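Long-range contacts in UDP-L-Rhamnose Synthase (Acanthamoeba polyphaga mimivirus, PDB 7JID), which probably makes UDP-L-rhamnose with NADP(H) as cofactor, as an oxidoreductase of the RmlD-like family that binds both the dinucleotide and the UDP-sugar: residues Ile102-Leu107 and Asn155-Leu160; Cys111-Gln116 and Ser258-Asn263. All coordinates share one frame; numbering follows the deposited sequence. Where two conformers were deposited one is given.

Contact 1 (Ile102-Leu107 and Asn155-Leu160); sequences IHLTYL and NDVLNL. With NAP (NADP nicotinamide-adenine-dinucleotide phosphate), chain D.
L104 and Y106 exchange backbone hydrogen bonds with L158 and L160, locking two parallel strands together: L158 N gives its hydrogen to L104 O, Y106 N to L158 O (2.7 Å) and L160 N to Y106 O, all three nearly straight. The ladder frays at its start, where the bond from L104 N to D156 O is weak at 3.5 Å and a water donates to both I102 O and D156 O, bridging the carbonyls before the strands close up.

Most apolar contacts join residues paired in register. On one face L104 CD2 rests against V157 CG2 (3.9 Å), and the other branch, V157 CG1, touches Y106 CB diagonally; helix 79-99 covers L104 and V157, so branched aliphatics suit this place. On the other face the T105 side chain meets L158 CD2, and L107 CD1 packs on L160 CB.

Among the polar groups, N159 OD1 lies at the edge of the Y106 ring, 3.2 Å from Y106 CD2, with ring and amide planes 25° apart. In both, CG is anti to the backbone N (chi1 164° and 167°), and the two side chains lie side by side, pointing the same way. Their polar ends go further: Y106 OH bonds K143, and N159 ND2 bonds T213 and D147.

L107 CG reaches NAP C1D at 3.9 Å, which puts the L107 end of the first strand beside the cofactor; the two strands are neighbours in the parallel sheet of a Rossmann-type fold.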
ATOM      1  N   ILE A 102      -4.378  11.915 -19.738  1.00 15.96           N
ATOM      2  CA  ILE A 102      -3.003  12.439 -19.939  1.00 15.98           C
ATOM      3  C   ILE A 102      -2.026  11.287 -19.660  1.00 13.57           C
ATOM      4  O   ILE A 102      -2.131  10.656 -18.606  1.00 15.65           O
ATOM      5  CB  ILE A 102      -2.655  13.666 -19.083  1.00 15.04           C
ATOM      6  CG1 ILE A 102      -3.624  14.839 -19.314  1.00 16.99           C
ATOM      7  CG2 ILE A 102      -1.236  14.071 -19.396  1.00 15.43           C
ATOM      8  CD1 ILE A 102      -3.477  15.927 -18.312  1.00 17.70           C
ATOM      9  N   HIS A 103      -1.170  10.995 -20.624  1.00 12.12           N
ATOM     10  CA  HIS A 103      -0.200   9.881 -20.484  1.00 12.58           C
ATOM     11  C   HIS A 103       0.687  10.130 -19.257  1.00 10.37           C
ATOM     12  O   HIS A 103       1.226  11.232 -19.112  1.00 12.17           O
ATOM     13  CB  HIS A 103       0.615   9.762 -21.764  1.00 12.36           C
ATOM     14  CG  HIS A 103       1.642   8.692 -21.708  1.00 13.25           C
ATOM     15  ND1 HIS A 103       2.856   8.871 -21.083  1.00 13.73           N
ATOM     16  CD2 HIS A 103       1.604   7.434 -22.169  1.00 13.37           C
ATOM     17  CE1 HIS A 103       3.526   7.731 -21.146  1.00 14.41           C
ATOM     18  NE2 HIS A 103       2.793   6.833 -21.822  1.00 12.68           N
ATOM     19  N   LEU A 104       0.877   9.094 -18.434  1.00 11.20           N
ATOM     20  CA  LEU A 104       1.754   9.130 -17.241  1.00 10.62           C
ATOM     21  C   LEU A 104       2.885   8.131 -17.453  1.00 10.01           C
ATOM     22  O   LEU A 104       2.592   6.981 -17.760  1.00  9.88           O
ATOM     23  CB  LEU A 104       0.959   8.763 -16.000  1.00 10.13           C
ATOM     24  CG  LEU A 104       1.758   8.598 -14.698  1.00  9.14           C
ATOM     25  CD1 LEU A 104       2.412   9.907 -14.306  1.00 10.05           C
ATOM     26  CD2 LEU A 104       0.824   8.128 -13.615  1.00 10.48           C
ATOM     27  N   THR A 105       4.106   8.593 -17.235  1.00 10.01           N
ATOM     28  CA  THR A 105       5.286   7.720 -17.050  1.00 10.50           C
ATOM     29  C   THR A 105       5.553   7.633 -15.548  1.00  9.60           C
ATOM     30  O   THR A 105       5.871   8.645 -14.953  1.00 10.48           O
ATOM     31  CB  THR A 105       6.513   8.213 -17.823  1.00 10.90           C
ATOM     32  OG1 THR A 105       6.158   8.401 -19.204  1.00 11.66           O
ATOM     33  CG2 THR A 105       7.647   7.222 -17.708  1.00 11.01           C
ATOM     34  N   TYR A 106       5.495   6.417 -15.028  1.00  9.78           N
ATOM     35  CA  TYR A 106       5.873   6.083 -13.644  1.00 10.27           C
ATOM     36  C   TYR A 106       7.227   5.366 -13.670  1.00  9.26           C
ATOM     37  O   TYR A 106       7.325   4.281 -14.191  1.00  8.50           O
ATOM     38  CB  TYR A 106       4.779   5.257 -12.965  1.00  9.26           C
ATOM     39  CG  TYR A 106       5.254   4.565 -11.717  1.00  8.96           C
ATOM     40  CD1 TYR A 106       5.606   5.302 -10.587  1.00  8.70           C
ATOM     41  CD2 TYR A 106       5.305   3.197 -11.673  1.00  8.36           C
ATOM     42  CE1 TYR A 106       6.070   4.662  -9.454  1.00  8.95           C
ATOM     43  CE2 TYR A 106       5.771   2.536 -10.542  1.00  8.79           C
ATOM     44  CZ  TYR A 106       6.102   3.281  -9.424  1.00  9.06           C
ATOM     45  OH  TYR A 106       6.603   2.698  -8.288  1.00  9.84           O
ATOM     46  N   LEU A 107       8.244   5.975 -13.075  1.00  9.40           N
ATOM     47  CA  LEU A 107       9.566   5.296 -12.933  1.00 10.80           C
ATOM     48  C   LEU A 107       9.526   4.429 -11.684  1.00 11.02           C
ATOM     49  O   LEU A 107       9.491   4.989 -10.567  1.00 10.89           O
ATOM     50  CB  LEU A 107      10.702   6.304 -12.875  1.00 12.22           C
ATOM     51  CG  LEU A 107      12.087   5.680 -13.118  1.00 14.15           C
ATOM     52  CD1 LEU A 107      12.152   4.890 -14.410  1.00 14.79           C
ATOM     53  CD2 LEU A 107      13.153   6.768 -13.138  1.00 17.09           C
ATOM     54  N   ASN A 155      -3.316   0.643 -20.016  1.00 16.26           N
ATOM     55  CA  ASN A 155      -3.537   1.438 -21.256  1.00 16.27           C
ATOM     56  C   ASN A 155      -3.298   2.926 -21.026  1.00 16.58           C
ATOM     57  O   ASN A 155      -3.374   3.681 -21.996  1.00 18.10           O
ATOM     58  CB  ASN A 155      -4.928   1.212 -21.841  1.00 18.92           C
ATOM     59  CG  ASN A 155      -5.228  -0.247 -22.101  1.00 20.95           C
ATOM     60  OD1 ASN A 155      -4.388  -0.988 -22.617  1.00 21.47           O
ATOM     61  ND2 ASN A 155      -6.421  -0.670 -21.730  1.00 24.98           N
ATOM     62  N   ASP A 156      -2.958   3.341 -19.806  1.00 14.62           N
ATOM     63  CA  ASP A 156      -2.910   4.757 -19.399  1.00 14.80           C
ATOM     64  C   ASP A 156      -1.566   5.113 -18.798  1.00 12.17           C
ATOM     65  O   ASP A 156      -1.212   6.310 -18.800  1.00 12.33           O
ATOM     66  CB  ASP A 156      -3.996   5.009 -18.352  1.00 15.62           C
ATOM     67  CG  ASP A 156      -5.354   4.987 -19.017  1.00 17.62           C
ATOM     68  OD1 ASP A 156      -5.583   5.929 -19.813  1.00 22.13           O
ATOM     69  OD2 ASP A 156      -6.089   3.968 -18.825  1.00 18.84           O
ATOM     70  N   VAL A 157      -0.845   4.128 -18.265  1.00 11.08           N
ATOM     71  CA  VAL A 157       0.422   4.436 -17.532  1.00 11.35           C
ATOM     72  C   VAL A 157       1.573   3.600 -18.089  1.00  9.37           C
ATOM     73  O   VAL A 157       1.389   2.382 -18.281  1.00 10.56           O
ATOM     74  CB  VAL A 157       0.280   4.191 -16.032  1.00 12.51           C
ATOM     75  CG1 VAL A 157       1.597   4.344 -15.295  1.00 12.28           C
ATOM     76  CG2 VAL A 157      -0.797   5.091 -15.436  1.00 13.94           C
ATOM     77  N   LEU A 158       2.706   4.235 -18.272  1.00 10.34           N
ATOM     78  CA  LEU A 158       3.961   3.562 -18.612  1.00  9.74           C
ATOM     79  C   LEU A 158       4.695   3.273 -17.292  1.00  8.18           C
ATOM     80  O   LEU A 158       5.153   4.249 -16.676  1.00  8.86           O
ATOM     81  CB  LEU A 158       4.800   4.438 -19.546  1.00 10.42           C
ATOM     82  CG  LEU A 158       6.115   3.844 -20.051  1.00 11.26           C
ATOM     83  CD1 LEU A 158       5.860   2.565 -20.827  1.00 10.94           C
ATOM     84  CD2 LEU A 158       6.861   4.894 -20.847  1.00 11.49           C
ATOM     85  N   ASN A 159       4.838   2.008 -16.934  1.00  8.56           N
ATOM     86  CA  ASN A 159       5.489   1.548 -15.685  1.00  7.91           C
ATOM     87  C   ASN A 159       6.874   0.997 -16.041  1.00  7.70           C
ATOM     88  O   ASN A 159       6.966  -0.128 -16.506  1.00  8.32           O
ATOM     89  CB  ASN A 159       4.551   0.606 -14.951  1.00  8.21           C
ATOM     90  CG  ASN A 159       5.249  -0.153 -13.848  1.00  7.19           C
ATOM     91  OD1 ASN A 159       6.012   0.451 -13.103  1.00  8.60           O
ATOM     92  ND2 ASN A 159       4.903  -1.416 -13.712  1.00  8.07           N
ATOM     93  N   LEU A 160       7.912   1.747 -15.759  1.00  8.12           N
ATOM     94  CA  LEU A 160       9.286   1.353 -16.151  1.00  8.51           C
ATOM     95  C   LEU A 160      10.026   0.800 -14.921  1.00  8.98           C
ATOM     96  O   LEU A 160      10.110   1.483 -13.888  1.00  9.58           O
ATOM     97  CB  LEU A 160      10.071   2.523 -16.745  1.00  9.46           C
ATOM     98  CG  LEU A 160       9.459   3.091 -18.024  1.00 10.11           C
ATOM     99  CD1 LEU A 160      10.296   4.235 -18.532  1.00 11.24           C
ATOM    100  CD2 LEU A 160       9.232   2.012 -19.081  1.00 10.24           C
TER
HETATM  101  PA  NAP D 302      15.677  11.186  -5.202  1.00 15.50           P
HETATM  102  O1A NAP D 302      16.890  11.981  -5.628  1.00 16.57           O
HETATM  103  O2A NAP D 302      15.426  10.978  -3.741  1.00 18.01           O
HETATM  104  O5B NAP D 302      14.482  11.951  -5.904  1.00 14.51           O
HETATM  105  C5B NAP D 302      13.134  11.722  -5.490  1.00 14.48           C
HETATM  106  C4B NAP D 302      12.239  12.947  -5.594  1.00 14.67           C
HETATM  107  O4B NAP D 302      10.882  12.620  -5.332  1.00 15.00           O
HETATM  108  C3B NAP D 302      12.694  13.978  -4.569  1.00 15.63           C
HETATM  109  O3B NAP D 302      12.810  15.193  -5.346  1.00 15.53           O
HETATM  110  C2B NAP D 302      11.523  14.013  -3.596  1.00 14.92           C
HETATM  111  O2B NAP D 302      11.297  15.336  -3.212  1.00 17.56           O
HETATM  112  C1B NAP D 302      10.328  13.559  -4.431  1.00 13.56           C
HETATM  113  N9A NAP D 302       9.170  13.016  -3.748  1.00 12.99           N
HETATM  114  C8A NAP D 302       9.134  11.969  -2.937  1.00 10.96           C
HETATM  115  N7A NAP D 302       7.886  11.731  -2.529  1.00 10.32           N
HETATM  116  C5A NAP D 302       7.105  12.665  -3.089  1.00 10.79           C
HETATM  117  C6A NAP D 302       5.728  12.966  -3.017  1.00 10.93           C
HETATM  118  N6A NAP D 302       4.949  12.215  -2.273  1.00  9.79           N
HETATM  119  N1A NAP D 302       5.294  14.057  -3.738  1.00  9.96           N
HETATM  120  C2A NAP D 302       6.151  14.764  -4.489  1.00 11.74           C
HETATM  121  N3A NAP D 302       7.473  14.563  -4.606  1.00 11.74           N
HETATM  122  C4A NAP D 302       7.956  13.495  -3.914  1.00 10.91           C
HETATM  123  O3  NAP D 302      15.566   9.707  -5.830  1.00 16.90           O
HETATM  124  PN  NAP D 302      15.877   9.264  -7.362  1.00 15.32           P
HETATM  125  O1N NAP D 302      16.948   8.212  -7.128  1.00 17.55           O
HETATM  126  O2N NAP D 302      15.937  10.346  -8.356  1.00 16.32           O
HETATM  127  O5D NAP D 302      14.595   8.376  -7.636  1.00 20.82           O
HETATM  128  C5D NAP D 302      13.364   8.697  -8.269  1.00 25.98           C
HETATM  129  C4D NAP D 302      12.323   7.617  -7.850  1.00 22.82           C
HETATM  130  O4D NAP D 302      11.875   6.990  -9.010  1.00 29.74           O
HETATM  131  C3D NAP D 302      13.019   6.556  -7.026  1.00 24.84           C
HETATM  132  O3D NAP D 302      12.073   5.619  -6.385  1.00 32.04           O
HETATM  133  C2D NAP D 302      13.872   6.066  -8.219  1.00 24.44           C
HETATM  134  O2D NAP D 302      14.533   4.795  -8.133  1.00 22.24           O
HETATM  135  C1D NAP D 302      12.885   6.036  -9.356  1.00 23.23           C
HETATM  136  P2B NAP D 302      11.347  15.768  -1.686  1.00 20.22           P
HETATM  137  O1X NAP D 302      12.747  15.885  -1.265  1.00 23.70           O
HETATM  138  O2X NAP D 302      10.719  17.161  -1.884  1.00 22.85           O
HETATM  139  O3X NAP D 302      10.536  14.856  -0.758  1.00 18.78           O
HETATM  140  O   HOH W   1      -2.963   8.316 -18.100  1.00 22.30           O

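Contact 2 (Cys111-Gln116 and Ser258-Asn263); sequences CIFEGQ and SNNLLN. With EDO (1,2-ethanediol), chain G.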
ATOM      1  N   CYS A 111      13.431  -4.128  -8.458  1.00  9.81           N
ATOM      2  CA  CYS A 111      13.910  -4.753  -7.187  1.00 10.33           C
ATOM      3  C   CYS A 111      12.743  -5.419  -6.439  1.00 10.35           C
ATOM      4  O   CYS A 111      12.633  -5.268  -5.238  1.00 12.41           O
ATOM      5  CB  CYS A 111      14.710  -3.743  -6.397  1.00 12.23           C
ATOM      6  SG  CYS A 111      16.292  -3.509  -7.267  1.00 16.43           S
ATOM      7  N   ILE A 112      11.894  -6.146  -7.168  1.00  9.32           N
ATOM      8  CA  ILE A 112      10.685  -6.837  -6.625  1.00  9.65           C
ATOM      9  C   ILE A 112      10.803  -8.325  -6.911  1.00  9.13           C
ATOM     10  O   ILE A 112       9.856  -9.069  -6.598  1.00  9.37           O
ATOM     11  CB  ILE A 112       9.439  -6.200  -7.264  1.00  9.40           C
ATOM     12  CG1 ILE A 112       9.404  -6.408  -8.776  1.00 10.37           C
ATOM     13  CG2 ILE A 112       9.429  -4.710  -6.893  1.00  9.41           C
ATOM     14  CD1 ILE A 112       8.209  -5.817  -9.463  1.00 12.26           C
ATOM     15  N   PHE A 113      11.918  -8.746  -7.515  1.00  8.93           N
ATOM     16  CA  PHE A 113      12.153 -10.177  -7.828  1.00  9.42           C
ATOM     17  C   PHE A 113      13.525 -10.615  -7.315  1.00  9.99           C
ATOM     18  O   PHE A 113      14.419  -9.818  -7.075  1.00  8.33           O
ATOM     19  CB  PHE A 113      12.158 -10.454  -9.328  1.00  8.82           C
ATOM     20  CG  PHE A 113      11.008  -9.875 -10.108  1.00  8.99           C
ATOM     21  CD1 PHE A 113       9.736 -10.422 -10.013  1.00  9.16           C
ATOM     22  CD2 PHE A 113      11.191  -8.761 -10.909  1.00  9.03           C
ATOM     23  CE1 PHE A 113       8.698  -9.913 -10.773  1.00  9.01           C
ATOM     24  CE2 PHE A 113      10.153  -8.256 -11.668  1.00  9.23           C
ATOM     25  CZ  PHE A 113       8.883  -8.796 -11.542  1.00  9.84           C
ATOM     26  N   GLU A 114      13.636 -11.911  -7.100  1.00 10.11           N
ATOM     27  CA  GLU A 114      14.893 -12.567  -6.681  0.50 10.92           C
ATOM     28  C   GLU A 114      15.096 -13.817  -7.549  1.00 10.70           C
ATOM     29  O   GLU A 114      14.204 -14.670  -7.573  1.00 10.79           O
ATOM     30  CB  GLU A 114      14.849 -12.843  -5.178  0.50 11.88           C
ATOM     31  CG  GLU A 114      16.057 -13.572  -4.642  0.50 12.32           C
ATOM     32  CD  GLU A 114      17.371 -12.821  -4.484  0.50 12.08           C
ATOM     33  OE1 GLU A 114      17.422 -11.583  -4.062  0.50 12.22           O
ATOM     34  OE2 GLU A 114      18.402 -13.527  -4.649  0.50 13.26           O
ATOM     35  N   GLY A 115      16.228 -13.892  -8.233  1.00 10.75           N
ATOM     36  CA  GLY A 115      16.683 -15.113  -8.904  1.00 11.62           C
ATOM     37  C   GLY A 115      16.913 -14.964 -10.395  1.00 10.72           C
ATOM     38  O   GLY A 115      16.947 -13.858 -10.924  1.00 10.67           O
ATOM     39  N   GLN A 116      16.973 -16.104 -11.096  1.00 10.76           N
ATOM     40  CA  GLN A 116      17.186 -16.198 -12.557  1.00 11.21           C
ATOM     41  C   GLN A 116      18.491 -15.519 -12.997  1.00  9.73           C
ATOM     42  O   GLN A 116      18.638 -15.266 -14.209  1.00 10.16           O
ATOM     43  CB  GLN A 116      15.985 -15.675 -13.343  1.00 10.51           C
ATOM     44  CG  GLN A 116      14.696 -16.409 -12.942  1.00 11.53           C
ATOM     45  CD  GLN A 116      13.552 -16.313 -13.918  1.00 13.72           C
ATOM     46  OE1 GLN A 116      12.407 -15.910 -13.584  1.00 17.70           O
ATOM     47  NE2 GLN A 116      13.851 -16.683 -15.130  1.00 11.66           N
ATOM     48  N   SER A 258      17.539  -7.054  -3.287  1.00  9.25           N
ATOM     49  CA  SER A 258      17.017  -7.788  -4.454  1.00 10.58           C
ATOM     50  C   SER A 258      18.182  -8.112  -5.412  1.00  9.36           C
ATOM     51  O   SER A 258      19.003  -7.216  -5.704  1.00 10.27           O
ATOM     52  CB  SER A 258      16.038  -6.922  -5.171  1.00  9.56           C
ATOM     53  OG  SER A 258      15.618  -7.493  -6.391  1.00 12.50           O
ATOM     54  N   ASN A 259      18.234  -9.338  -5.899  1.00  9.06           N
ATOM     55  CA  ASN A 259      19.224  -9.761  -6.923  1.00  8.98           C
ATOM     56  C   ASN A 259      18.473 -10.533  -7.989  1.00  8.73           C
ATOM     57  O   ASN A 259      17.874 -11.567  -7.616  1.00  8.92           O
ATOM     58  CB  ASN A 259      20.342 -10.626  -6.325  1.00  9.74           C
ATOM     59  CG  ASN A 259      21.199  -9.825  -5.384  1.00  9.76           C
ATOM     60  OD1 ASN A 259      22.065  -9.087  -5.797  1.00 10.92           O
ATOM     61  ND2 ASN A 259      20.944  -9.964  -4.086  1.00 11.04           N
ATOM     62  N   ASN A 260      18.546 -10.138  -9.262  1.00  7.95           N
ATOM     63  CA  ASN A 260      17.742 -10.823 -10.300  1.00  7.86           C
ATOM     64  C   ASN A 260      18.305 -10.505 -11.692  1.00  8.33           C
ATOM     65  O   ASN A 260      19.099  -9.573 -11.842  1.00  7.26           O
ATOM     66  CB  ASN A 260      16.264 -10.491 -10.131  1.00  7.06           C
ATOM     67  CG  ASN A 260      15.933  -9.055 -10.490  1.00  6.97           C
ATOM     68  OD1 ASN A 260      16.270  -8.626 -11.579  1.00  7.67           O
ATOM     69  ND2 ASN A 260      15.234  -8.394  -9.583  1.00  7.24           N
ATOM     70  N   LEU A 261      17.828 -11.281 -12.645  1.00  8.28           N
ATOM     71  CA  LEU A 261      17.762 -10.947 -14.086  1.00  9.08           C
ATOM     72  C   LEU A 261      16.342 -10.559 -14.442  1.00  8.62           C
ATOM     73  O   LEU A 261      15.408 -11.359 -14.128  1.00  8.98           O
ATOM     74  CB  LEU A 261      18.158 -12.174 -14.909  1.00  9.47           C
ATOM     75  CG  LEU A 261      17.930 -12.093 -16.423  1.00 10.23           C
ATOM     76  CD1 LEU A 261      18.833 -11.053 -17.058  1.00 10.00           C
ATOM     77  CD2 LEU A 261      18.148 -13.455 -17.088  1.00 10.48           C
ATOM     78  N   LEU A 262      16.189  -9.432 -15.121  1.00  8.51           N
ATOM     79  CA  LEU A 262      14.932  -9.090 -15.824  1.00  9.50           C
ATOM     80  C   LEU A 262      15.041  -9.510 -17.281  1.00 10.12           C
ATOM     81  O   LEU A 262      16.055  -9.239 -17.929  1.00  9.24           O
ATOM     82  CB  LEU A 262      14.632  -7.592 -15.731  1.00  9.78           C
ATOM     83  CG  LEU A 262      14.532  -6.997 -14.330  1.00  9.26           C
ATOM     84  CD1 LEU A 262      14.368  -5.470 -14.488  1.00  9.32           C
ATOM     85  CD2 LEU A 262      13.454  -7.658 -13.501  1.00  9.42           C
ATOM     86  N   ASN A 263      13.993 -10.185 -17.753  1.00 10.07           N
ATOM     87  CA  ASN A 263      13.837 -10.447 -19.197  1.00 10.44           C
ATOM     88  C   ASN A 263      13.500  -9.130 -19.897  1.00 10.29           C
ATOM     89  O   ASN A 263      12.465  -8.538 -19.522  1.00 10.19           O
ATOM     90  CB  ASN A 263      12.772 -11.508 -19.406  1.00 11.82           C
ATOM     91  CG  ASN A 263      12.606 -11.905 -20.847  1.00 13.29           C
ATOM     92  OD1 ASN A 263      12.622 -11.073 -21.734  1.00 12.51           O
ATOM     93  ND2 ASN A 263      12.257 -13.169 -21.074  1.00 16.51           N
TER
HETATM   94  C1  EDO G 305      13.241 -18.331  -9.662  1.00 41.89           C
HETATM   95  O1  EDO G 305      13.813 -17.684  -8.560  1.00 45.13           O
HETATM   96  C2  EDO G 305      12.231 -17.483 -10.310  1.00 40.62           C
HETATM   97  O2  EDO G 305      11.408 -18.162 -11.214  1.00 42.60           O
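F113 meets the CD2 methyl of L262 obliquely with its ring atoms CD2 and CE2, L262 CD2 lying 3.6 Å from F113 CD2, the two side chains crossing at about a right angle. F126 stacks on the same ring, so an aromatic suits this buried place.

The carbonyl of F113 is gripped twice. S258 OG donates to F113 O at 2.7 Å, in the carbonyl plane, while N260 ND2 comes from above that plane, 57° out of it, by a straight N-H bond. N260 has CG between the backbone N and the carbonyl carbon (chi1 70°), and F113 O lies in the plane of its amide; ND2 also bonds G110 O.

In the conformer given, E114, bent at chi2 (74°), accepts N259 N on OE1 at 3.0 Å, met from above the carboxylate plane; its OE2 forms a salt bridge with R246, a second hold on the charge.

Backbone bonds complete the join: G115 N to N259 O (2.9 Å) and L261 N to G115 O. At the backbone angles of G115 a CB would jam against the preceding carbonyl, which explains the glycine.

C111, packed by its CB on S258 CB (3.7 Å), also touches the bound UDP-sugar: two irregular loops meet through a single beta bridge at the rhamnosyl nucleotide site.

The centres of the two contacts lie 22 Å apart, and no touch joins them beyond their adjacency in sequence. Along the chain the segments alternate: 102-107, 111-116, 155-160, 258-263. Strand 103-109 supplies the first segment of contact 1, and the loop that follows it supplies the first of contact 2; the partner strand 157-162 also reaches contact 2, where its R161 lies against I112 and F113. Contact 1 therefore joins the fourth and fifth strands of the six-stranded parallel sheet, with L107 beside NADP, whereas contact 2 ties the loop beyond that sheet to the loop between helices 246-252 and 265-270, beside the UDP-sugar. One strand and its following loop thus run from the cofactor site to the sugar-nucleotide site.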